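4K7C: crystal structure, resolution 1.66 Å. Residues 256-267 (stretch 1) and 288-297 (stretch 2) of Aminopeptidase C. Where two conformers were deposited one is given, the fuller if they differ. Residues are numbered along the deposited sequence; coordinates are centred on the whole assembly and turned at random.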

# COMPACT_ATOMS: atom_id res chain seq x y z
N ASN A 256 -5.84 -47.93 6.57
CA ASN A 256 -7.11 -48.57 6.42
C ASN A 256 -8.06 -47.63 7.10
O ASN A 256 -8.05 -47.49 8.36
CB ASN A 256 -7.11 -49.95 7.06
CG ASN A 256 -8.46 -50.59 7.00
OD1 ASN A 256 -9.43 -50.04 6.47
ND2 ASN A 256 -8.53 -51.78 7.54
N LEU A 257 -8.91 -47.05 6.26
CA LEU A 257 -9.81 -45.99 6.64
C LEU A 257 -10.90 -46.51 7.57
O LEU A 257 -11.47 -45.74 8.36
CB LEU A 257 -10.36 -45.24 5.44
CG LEU A 257 -9.26 -44.38 4.77
CD1 LEU A 257 -9.77 -43.86 3.45
CD2 LEU A 257 -8.68 -43.25 5.62
N ASP A 258 -11.08 -47.83 7.60
CA ASP A 258 -11.89 -48.39 8.65
C ASP A 258 -11.42 -48.25 10.08
O ASP A 258 -12.22 -48.55 10.99
CB ASP A 258 -12.10 -49.93 8.41
CG ASP A 258 -13.23 -50.23 7.50
OD1 ASP A 258 -14.29 -49.55 7.58
OD2 ASP A 258 -13.08 -51.21 6.71
N ASP A 259 -10.12 -47.99 10.27
CA ASP A 259 -9.50 -48.00 11.55
C ASP A 259 -9.94 -46.76 12.36
O ASP A 259 -9.55 -46.71 13.50
CB ASP A 259 -7.97 -47.90 11.41
CG ASP A 259 -7.32 -49.19 10.92
OD1 ASP A 259 -8.04 -50.17 10.81
OD2 ASP A 259 -6.08 -49.15 10.70
N TYR A 260 -10.73 -45.83 11.77
CA TYR A 260 -10.96 -44.45 12.40
C TYR A 260 -12.39 -44.28 12.81
O TYR A 260 -13.27 -44.64 12.07
CB TYR A 260 -10.50 -43.28 11.46
CG TYR A 260 -9.03 -43.46 11.12
CD1 TYR A 260 -8.06 -43.20 12.03
CD2 TYR A 260 -8.65 -44.05 9.92
CE1 TYR A 260 -6.72 -43.46 11.77
CE2 TYR A 260 -7.30 -44.31 9.64
CZ TYR A 260 -6.36 -44.03 10.56
OH TYR A 260 -5.07 -44.30 10.32
N GLN A 261 -12.60 -43.72 13.98
CA GLN A 261 -13.94 -43.46 14.44
C GLN A 261 -14.12 -41.95 14.77
O GLN A 261 -13.36 -41.38 15.54
CB GLN A 261 -14.22 -44.31 15.65
CG GLN A 261 -15.59 -44.17 16.26
CD GLN A 261 -16.67 -44.54 15.31
OE1 GLN A 261 -16.69 -45.68 14.78
NE2 GLN A 261 -17.60 -43.67 15.11
N SER A 262 -15.19 -41.41 14.24
CA SER A 262 -15.67 -40.09 14.59
C SER A 262 -16.30 -40.18 15.95
O SER A 262 -17.22 -40.96 16.15
CB SER A 262 -16.62 -39.56 13.56
OG SER A 262 -17.15 -38.30 14.02
N ILE A 263 -15.79 -39.39 16.87
CA ILE A 263 -16.29 -39.28 18.25
C ILE A 263 -16.84 -37.89 18.44
O ILE A 263 -16.18 -36.91 18.02
CB ILE A 263 -15.15 -39.62 19.19
CG1 ILE A 263 -14.82 -41.14 18.94
CG2 ILE A 263 -15.57 -39.44 20.62
CD1 ILE A 263 -13.62 -41.59 19.64
N ILE A 264 -18.05 -37.81 19.03
CA ILE A 264 -18.64 -36.48 19.33
C ILE A 264 -18.85 -36.34 20.80
O ILE A 264 -18.81 -37.34 21.53
CB ILE A 264 -19.94 -36.20 18.54
CG1 ILE A 264 -21.08 -37.17 18.88
CG2 ILE A 264 -19.62 -36.16 17.08
CD1 ILE A 264 -22.43 -36.89 18.24
N ASN A 265 -19.06 -35.08 21.26
CA ASN A 265 -19.47 -34.80 22.61
C ASN A 265 -20.61 -33.81 22.48
O ASN A 265 -20.37 -32.59 22.34
CB ASN A 265 -18.36 -34.20 23.44
CG ASN A 265 -18.81 -33.82 24.79
OD1 ASN A 265 -18.75 -32.66 25.19
ND2 ASN A 265 -19.29 -34.83 25.56
N ALA A 266 -21.83 -34.32 22.47
CA ALA A 266 -23.00 -33.54 22.34
C ALA A 266 -23.92 -33.90 23.56
O ALA A 266 -24.62 -34.93 23.54
CB ALA A 266 -23.62 -33.84 21.04
N PRO A 267 -23.80 -33.14 24.65
CA PRO A 267 -24.35 -33.57 25.93
C PRO A 267 -25.84 -33.23 26.09
O PRO A 267 -26.27 -32.67 27.09
CB PRO A 267 -23.50 -32.82 26.92
CG PRO A 267 -23.16 -31.52 26.20
CD PRO A 267 -22.86 -31.99 24.80
N GLY A 288 -21.17 -45.01 -0.83
CA GLY A 288 -19.98 -45.07 -0.01
C GLY A 288 -20.40 -45.06 1.43
O GLY A 288 -21.60 -45.06 1.75
N ARG A 289 -19.42 -45.07 2.28
CA ARG A 289 -19.69 -45.17 3.70
C ARG A 289 -20.48 -43.96 4.24
O ARG A 289 -20.34 -42.83 3.73
CB ARG A 289 -18.37 -45.33 4.44
CG ARG A 289 -17.51 -44.05 4.45
CD ARG A 289 -16.49 -44.04 5.59
NE ARG A 289 -15.50 -45.11 5.43
CZ ARG A 289 -15.41 -46.20 6.23
NH1 ARG A 289 -14.46 -47.11 6.00
NH2 ARG A 289 -16.24 -46.35 7.29
N GLU A 290 -21.31 -44.21 5.25
CA GLU A 290 -22.13 -43.16 5.84
C GLU A 290 -21.47 -42.54 7.03
O GLU A 290 -20.53 -43.06 7.55
CB GLU A 290 -23.50 -43.71 6.27
CG GLU A 290 -24.37 -44.23 5.12
CD GLU A 290 -25.66 -44.86 5.62
OE1 GLU A 290 -25.87 -44.99 6.86
OE2 GLU A 290 -26.49 -45.21 4.75
N VAL A 291 -21.99 -41.41 7.48
CA VAL A 291 -21.55 -40.74 8.71
C VAL A 291 -21.98 -41.61 9.91
O VAL A 291 -23.16 -42.02 10.01
CB VAL A 291 -22.15 -39.29 8.77
CG1 VAL A 291 -21.94 -38.59 10.13
CG2 VAL A 291 -21.58 -38.43 7.63
N ARG A 292 -21.01 -41.85 10.80
CA ARG A 292 -21.22 -42.52 12.11
C ARG A 292 -20.45 -41.82 13.24
O ARG A 292 -19.22 -41.76 13.21
CB ARG A 292 -20.71 -43.98 11.98
CG ARG A 292 -21.59 -44.93 11.15
CD ARG A 292 -23.03 -45.14 11.64
NE ARG A 292 -23.72 -46.08 10.76
CZ ARG A 292 -24.41 -45.79 9.67
NH1 ARG A 292 -24.61 -44.54 9.30
NH2 ARG A 292 -24.97 -46.79 8.95
N HIS A 293 -21.17 -41.20 14.19
CA HIS A 293 -20.59 -40.55 15.30
C HIS A 293 -20.89 -41.36 16.56
O HIS A 293 -22.05 -41.70 16.81
CB HIS A 293 -21.23 -39.15 15.49
CG HIS A 293 -21.02 -38.19 14.38
ND1 HIS A 293 -19.76 -37.85 13.93
CD2 HIS A 293 -21.89 -37.40 13.72
CE1 HIS A 293 -19.88 -36.94 12.97
NE2 HIS A 293 -21.16 -36.66 12.81
N LEU A 294 -19.87 -41.59 17.35
CA LEU A 294 -19.95 -42.17 18.69
C LEU A 294 -19.91 -41.03 19.73
O LEU A 294 -18.88 -40.35 19.89
CB LEU A 294 -18.78 -43.13 18.92
CG LEU A 294 -18.53 -43.77 20.25
CD1 LEU A 294 -19.74 -44.64 20.52
CD2 LEU A 294 -17.25 -44.54 20.24
N ASN A 295 -21.03 -40.85 20.42
CA ASN A 295 -21.12 -39.84 21.45
C ASN A 295 -20.57 -40.31 22.76
O ASN A 295 -21.01 -41.35 23.29
CB ASN A 295 -22.57 -39.45 21.66
CG ASN A 295 -22.69 -38.07 22.27
OD1 ASN A 295 -21.76 -37.24 22.18
ND2 ASN A 295 -23.78 -37.81 22.91
N LEU A 296 -19.60 -39.58 23.31
CA LEU A 296 -18.97 -39.87 24.58
C LEU A 296 -18.89 -38.62 25.44
O LEU A 296 -18.83 -37.48 24.91
CB LEU A 296 -17.57 -40.38 24.36
CG LEU A 296 -17.46 -41.67 23.53
CD1 LEU A 296 -16.00 -41.97 23.34
CD2 LEU A 296 -18.16 -42.84 24.25
N ASP A 297 -18.83 -38.84 26.75
CA ASP A 297 -18.61 -37.77 27.72
C ASP A 297 -17.26 -37.08 27.47
O ASP A 297 -16.33 -37.68 26.93
CB ASP A 297 -18.64 -38.32 29.14
CG ASP A 297 -17.45 -39.14 29.45
OD1 ASP A 297 -17.40 -40.28 28.97
OD2 ASP A 297 -16.56 -38.65 30.17
O HOH W 1 -15.73 -48.35 9.43
O HOH W 2 -16.81 -42.57 11.97

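Residues 260-264 and 293-295 are neighbouring strands that run in the same direction, their axes inclined at 41° and approaching to 4.4 Å. In a parallel pairing, one residue bonds through both its N and its O to two residues that flank its partner, and Ile264, paired with Asn295, does just this. Ile264 N donates to Leu294 O at 2.8 Å, and Ile264 O accepts from Leu296 N at 3.0 Å. One step earlier, Leu294 N donates to Ser262 O at 3.0 Å, so Leu294 likewise uses both its backbone polar groups, on the two sides of Ile263. Short CA-H...O contacts fill in between, such as Ile263 CA to Leu294 O at 3.2 Å. Near where the two strands come together, water 2 bridges Ser262 and Arg292, accepting from Ser262 N (3.0 Å) and donating to Arg292 O (2.8 Å).

Side chains alternate between the faces of the sheet. Ile263 and Leu294 share one face, where their CG1 and CD2 atoms lie 4.4 Å apart; Ile263 CG2 packs more closely, 3.7 Å from Leu296 CD1. Branched aliphatic residues suit this buried surface because they fill space without leaving polar groups unpaired.

The other face, carrying Ser262, Ile264, His293 and Asn295, mixes polar and apolar chemistry. Ser262 OG and His293 ND1 hydrogen-bond at 2.7 Å, the hydroxyl meeting the imidazole at its edge, where the nitrogen's in-plane bonding direction lies. Over one face of the ring lies carbon: Ile264 CG2 sits 3.9 Å from the centroid of the His293 ring in a CH-pi contact.

Beyond the strand of the first stretch, side-chain amides continue the pairing: that of Asn295 both accepts and donates, and that of Asn265 donates. Asn295 OD1 accepts from Ala266 N at 2.9 Å while Asn295 ND2 donates to Ala266 O at 3.1 Å, so one carboxamide reads both polar groups of a single backbone residue. Asn265 CB points away overall, yet its side chain returns to let ND2 donate to Leu296 O at 2.8 Å. Near the start of the strand, Gln261 NE2 donates within its own stretch to Ser262 O (2.9 Å), the same carbonyl that receives Leu294 N.

At the more exposed end, charge takes over. The long side chain of Arg289 spans a wide backbone separation, and its NH1 donates a nearly linear hydrogen bond to Asp258 OD1 at 2.9 Å, part of a salt bridge. Water 1 reinforces it, donating to Asp258 OD1 (2.6 Å) and accepting from Arg289 NH2 (3.0 Å).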